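Local coordinates for protein eEF1A lysine and N-terminal methyltransferase (Homo sapiens, PDB 5WCJ) that methylates the N terminus of elongation factor 1-alpha with the enzyme's C-terminal part, held in this chain, and an internal lysine with the N-terminal part, at residues P116-I121 / K151-P156; M134-P139 / I161-C166. All blocks are in the same frame, centred on the assembly; numbering follows the deposited sequence. Where two conformers were deposited one is given.

Contact 1 (P116-I121 / K151-P156); sequences PCYDVI and KSILTP
Tyr-118 pairs in parallel with Leu-154 of the short strand 154-155, which follows helix 144-152. Tyr-118 belongs to strand 118-123, a central strand of the Rossmann-like methyltransferase sheet. Two backbone bonds frame the pair. Tyr-118 N gives its hydrogen to Ile-153 O at 2.9 Å, nearly straight at 176°. Thr-155 N does the same to Tyr-118 O at 2.9 Å.

The tightly packed part lies around Ile-153. CG1 takes the crowded position between backbone N and carbonyl carbon (chi1 58°) and meets Ile-121 CD1 at 3.9 Å. The two isoleucines cross at about a right angle. Ile-153 and Tyr-118 lie side by side, with Ile-153 CD1 4.2 Å from Tyr-118 CD2. Leu-108 of helix 101-109 and Leu-47 also touch Ile-153. An alanine in place of Ile-153 would probably leave a gap beside Ile-121 CD1 and Tyr-118 CD2. The tyrosine hydroxyl is held further off, by Asp-70.

The other side is partly open to solvent and bridged by water. At that edge the exposed Cys-117 touches closely, SG to Thr-155 CG2 at 3.4 Å. Asp-119 OD2 takes the backbone N-H of Ala-45. Its OD1 accepts from a water, which lies 2.7 Å from Thr-155 OG1.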
# COMPACT_ATOMS: atom_id res chain seq x y z
N PRO A 116 6.49 3.87 -14.16
CA PRO A 116 6.63 2.69 -13.31
C PRO A 116 5.42 1.79 -13.35
O PRO A 116 4.35 2.17 -13.84
CB PRO A 116 6.86 3.27 -11.91
CG PRO A 116 6.89 4.76 -12.07
CD PRO A 116 6.21 5.07 -13.36
N CYS A 117 5.61 0.58 -12.84
CA CYS A 117 4.59 -0.43 -12.82
C CYS A 117 4.69 -1.16 -11.47
O CYS A 117 5.57 -2.00 -11.27
CB CYS A 117 4.81 -1.39 -13.99
SG CYS A 117 3.30 -2.24 -14.46
N TYR A 118 3.81 -0.79 -10.55
CA TYR A 118 3.84 -1.35 -9.20
C TYR A 118 2.96 -2.57 -9.09
O TYR A 118 1.83 -2.59 -9.61
CB TYR A 118 3.42 -0.29 -8.17
CG TYR A 118 4.38 0.87 -8.08
CD1 TYR A 118 5.55 0.77 -7.32
CD2 TYR A 118 4.12 2.05 -8.74
CE1 TYR A 118 6.44 1.83 -7.24
CE2 TYR A 118 5.01 3.12 -8.66
CZ TYR A 118 6.17 2.99 -7.90
OH TYR A 118 7.06 4.03 -7.78
N ASP A 119 3.42 -3.55 -8.31
CA ASP A 119 2.59 -4.69 -7.96
C ASP A 119 1.49 -4.30 -6.93
O ASP A 119 0.40 -4.85 -6.94
CB ASP A 119 3.45 -5.82 -7.39
CG ASP A 119 4.52 -6.29 -8.38
OD1 ASP A 119 4.14 -6.81 -9.43
OD2 ASP A 119 5.72 -6.10 -8.10
N VAL A 120 1.82 -3.40 -6.03
CA VAL A 120 0.93 -3.01 -4.97
C VAL A 120 1.02 -1.51 -4.79
O VAL A 120 2.10 -0.95 -4.73
CB VAL A 120 1.31 -3.68 -3.62
CG1 VAL A 120 0.33 -3.25 -2.52
CG2 VAL A 120 1.35 -5.19 -3.72
N ILE A 121 -0.13 -0.86 -4.67
CA ILE A 121 -0.19 0.54 -4.32
C ILE A 121 -1.05 0.66 -3.07
O ILE A 121 -2.20 0.22 -3.07
CB ILE A 121 -0.74 1.42 -5.47
CG1 ILE A 121 0.16 1.34 -6.71
CG2 ILE A 121 -0.92 2.85 -5.02
CD1 ILE A 121 -0.44 2.02 -7.93
N LYS A 151 -4.53 3.46 -11.85
CA LYS A 151 -4.63 2.26 -12.66
C LYS A 151 -3.49 2.16 -13.66
O LYS A 151 -2.97 1.07 -13.90
CB LYS A 151 -5.99 2.24 -13.39
CG LYS A 151 -6.15 1.11 -14.41
CD LYS A 151 -7.47 1.23 -15.16
CE LYS A 151 -7.42 0.45 -16.47
NZ LYS A 151 -8.78 0.29 -17.06
N SER A 152 -3.09 3.29 -14.24
CA SER A 152 -2.05 3.30 -15.27
C SER A 152 -0.66 2.90 -14.75
O SER A 152 0.18 2.49 -15.54
CB SER A 152 -2.02 4.65 -16.04
OG SER A 152 -1.30 5.65 -15.34
N ILE A 153 -0.42 3.00 -13.42
CA ILE A 153 0.85 2.60 -12.84
C ILE A 153 0.79 1.32 -12.03
O ILE A 153 1.74 1.03 -11.29
CB ILE A 153 1.53 3.73 -12.04
CG1 ILE A 153 0.66 4.28 -10.89
CG2 ILE A 153 1.96 4.84 -13.00
CD1 ILE A 153 1.45 5.06 -9.86
N LEU A 154 -0.29 0.57 -12.16
CA LEU A 154 -0.44 -0.68 -11.45
C LEU A 154 -0.25 -1.81 -12.47
O LEU A 154 -0.73 -1.72 -13.59
CB LEU A 154 -1.83 -0.76 -10.80
CG LEU A 154 -2.12 -1.93 -9.85
CD1 LEU A 154 -1.39 -1.81 -8.52
CD2 LEU A 154 -3.61 -2.07 -9.60
N THR A 155 0.38 -2.88 -12.05
CA THR A 155 0.43 -4.09 -12.91
C THR A 155 -0.99 -4.65 -13.10
O THR A 155 -1.87 -4.45 -12.24
CB THR A 155 1.32 -5.18 -12.32
OG1 THR A 155 0.79 -5.60 -11.06
CG2 THR A 155 2.75 -4.69 -12.16
N PRO A 156 -1.25 -5.32 -14.24
CA PRO A 156 -2.60 -5.82 -14.49
C PRO A 156 -3.16 -6.73 -13.37
O PRO A 156 -4.34 -6.67 -13.10
CB PRO A 156 -2.44 -6.62 -15.81
CG PRO A 156 -1.29 -5.98 -16.50
CD PRO A 156 -0.38 -5.43 -15.43
O HOH W 1 1.68 -7.94 -10.07

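Contact 2 (M134-P139 / I161-C166); sequences MSCPPP and ILNLVC
Cys-136 and Val-165 make the central pair. Val-165 N donates to Cys-136 O at 2.8 Å, in the carbonyl plane and nearly straight at 172°. The same oxygen receives a CA-H contact from Leu-164. The two CB atoms of Cys-136 and Val-165 pack at 3.9 Å. Cys-136 SG lies anti to the backbone N (chi1 -174°). There it rests against the amide of Asn-163, 3.6 Å from ND2.

On the other flank, Met-134 in one of its two conformers brings CE to Leu-164 CD1. Pro-137 follows a cis peptide bond. Its ring lies against the strand backbone, CD to Asn-163 O at 3.8 Å.

This is the loop after strand 118-123 closing over the C-terminal end of strand 158-164, the next strand of the Rossmann-like sheet. The side chain of Asn-163 is about 6 Å from the bound S-adenosyl-L-homocysteine, so the contact lies near that pocket.

A water ties the backbones together a step further out. It accepts from Ser-135 N and donates to Val-165 O, 2.7 Å from that oxygen. Behind the cysteine sulfur, both ends of the Asn-163 amide are taken. OD1 accepts from Asn-196, and ND2 donates to Asp-124, which probably fixes the turn of the amide beside the sulfur. Helix 169-182 touches the Met-134 side.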
# COMPACT_ATOMS: atom_id res chain seq x y z
N MET A 134 -14.18 14.33 3.71
CA MET A 134 -13.45 13.17 4.20
C MET A 134 -11.98 13.56 4.19
O MET A 134 -11.55 14.39 3.40
CB MET A 134 -13.71 11.93 3.32
CG MET A 134 -13.27 12.11 1.88
SD MET A 134 -13.90 10.87 0.76
CE MET A 134 -12.82 9.50 1.18
N SER A 135 -11.23 13.00 5.13
CA SER A 135 -9.79 13.30 5.22
C SER A 135 -8.89 12.06 5.05
O SER A 135 -7.67 12.23 4.90
CB SER A 135 -9.48 14.00 6.55
OG SER A 135 -9.90 13.19 7.62
N CYS A 136 -9.48 10.86 5.09
CA CYS A 136 -8.75 9.60 5.00
C CYS A 136 -9.36 8.70 3.92
O CYS A 136 -10.28 7.93 4.19
CB CYS A 136 -8.78 8.93 6.36
SG CYS A 136 -7.77 7.43 6.43
N PRO A 137 -8.90 8.79 2.68
CA PRO A 137 -7.98 9.81 2.18
C PRO A 137 -8.73 11.10 1.84
O PRO A 137 -9.96 11.09 1.76
CB PRO A 137 -7.49 9.18 0.88
CG PRO A 137 -8.68 8.45 0.38
CD PRO A 137 -9.41 7.94 1.59
N PRO A 138 -7.99 12.18 1.58
CA PRO A 138 -8.62 13.34 0.93
C PRO A 138 -9.36 12.92 -0.36
O PRO A 138 -8.90 12.04 -1.08
CB PRO A 138 -7.42 14.26 0.64
CG PRO A 138 -6.38 13.85 1.64
CD PRO A 138 -6.54 12.37 1.77
N PRO A 139 -10.51 13.54 -0.65
CA PRO A 139 -11.37 13.04 -1.74
C PRO A 139 -10.73 13.01 -3.12
O PRO A 139 -11.09 12.18 -3.94
CB PRO A 139 -12.58 14.00 -1.72
CG PRO A 139 -12.24 15.11 -0.83
CD PRO A 139 -11.14 14.67 0.07
N ILE A 161 -4.71 -0.86 -2.50
CA ILE A 161 -5.19 -1.06 -1.15
C ILE A 161 -5.37 0.31 -0.53
O ILE A 161 -4.40 1.09 -0.50
CB ILE A 161 -4.22 -1.91 -0.32
CG1 ILE A 161 -3.92 -3.24 -1.05
CG2 ILE A 161 -4.74 -2.08 1.10
CD1 ILE A 161 -2.85 -4.10 -0.40
N LEU A 162 -6.57 0.58 -0.02
CA LEU A 162 -6.93 1.89 0.48
C LEU A 162 -7.45 1.81 1.92
O LEU A 162 -8.33 1.00 2.18
CB LEU A 162 -8.06 2.42 -0.41
CG LEU A 162 -8.75 3.72 -0.07
CD1 LEU A 162 -7.77 4.86 -0.29
CD2 LEU A 162 -9.99 3.90 -0.92
N ASN A 163 -6.94 2.66 2.80
CA ASN A 163 -7.46 2.84 4.14
C ASN A 163 -8.50 3.95 4.01
O ASN A 163 -8.15 5.07 3.65
CB ASN A 163 -6.34 3.25 5.08
CG ASN A 163 -6.82 3.58 6.49
OD1 ASN A 163 -7.86 3.13 6.93
ND2 ASN A 163 -6.02 4.38 7.22
N LEU A 164 -9.78 3.64 4.29
CA LEU A 164 -10.91 4.59 4.15
C LEU A 164 -11.62 4.85 5.47
O LEU A 164 -12.01 3.91 6.18
CB LEU A 164 -11.92 4.04 3.16
CG LEU A 164 -13.22 4.81 2.86
CD1 LEU A 164 -12.88 6.05 2.05
CD2 LEU A 164 -14.17 3.93 2.09
N VAL A 165 -11.77 6.13 5.81
CA VAL A 165 -12.66 6.55 6.90
C VAL A 165 -13.64 7.51 6.26
O VAL A 165 -13.25 8.58 5.81
CB VAL A 165 -11.93 7.25 8.03
CG1 VAL A 165 -12.95 7.80 9.05
CG2 VAL A 165 -10.94 6.30 8.71
N CYS A 166 -14.91 7.13 6.19
CA CYS A 166 -15.91 8.02 5.66
C CYS A 166 -17.21 7.83 6.44
O CYS A 166 -17.92 6.85 6.21
CB CYS A 166 -16.08 7.76 4.18
SG CYS A 166 -17.04 9.00 3.30
O HOH W 2 -12.09 10.88 6.64

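How the contacts relate
Contact 1 contains strand 118-123 and contact 2 contains its neighbour in the sheet, 158-164. Their centres are 20 Å apart. They touch at Ile-121 O and Ile-161 N, 2.8 Å apart, a probable hydrogen bond, and Val-120 packs on Ile-161. Their segments alternate along the chain. Contact 1 is partly buried and has an exposed side. It joins strand 118-123 to the short strand 154-155, just ahead of strand 158-164. The Ile-121 side chain is about 11 Å from the bound S-adenosyl-L-homocysteine. Contact 2 is buried and lies closer to that ligand. Contact 1 relies on paired strand bonds and aliphatic packing. Contact 2 joins a loop to a strand through one direct backbone bond, with proline and sulfur contacts.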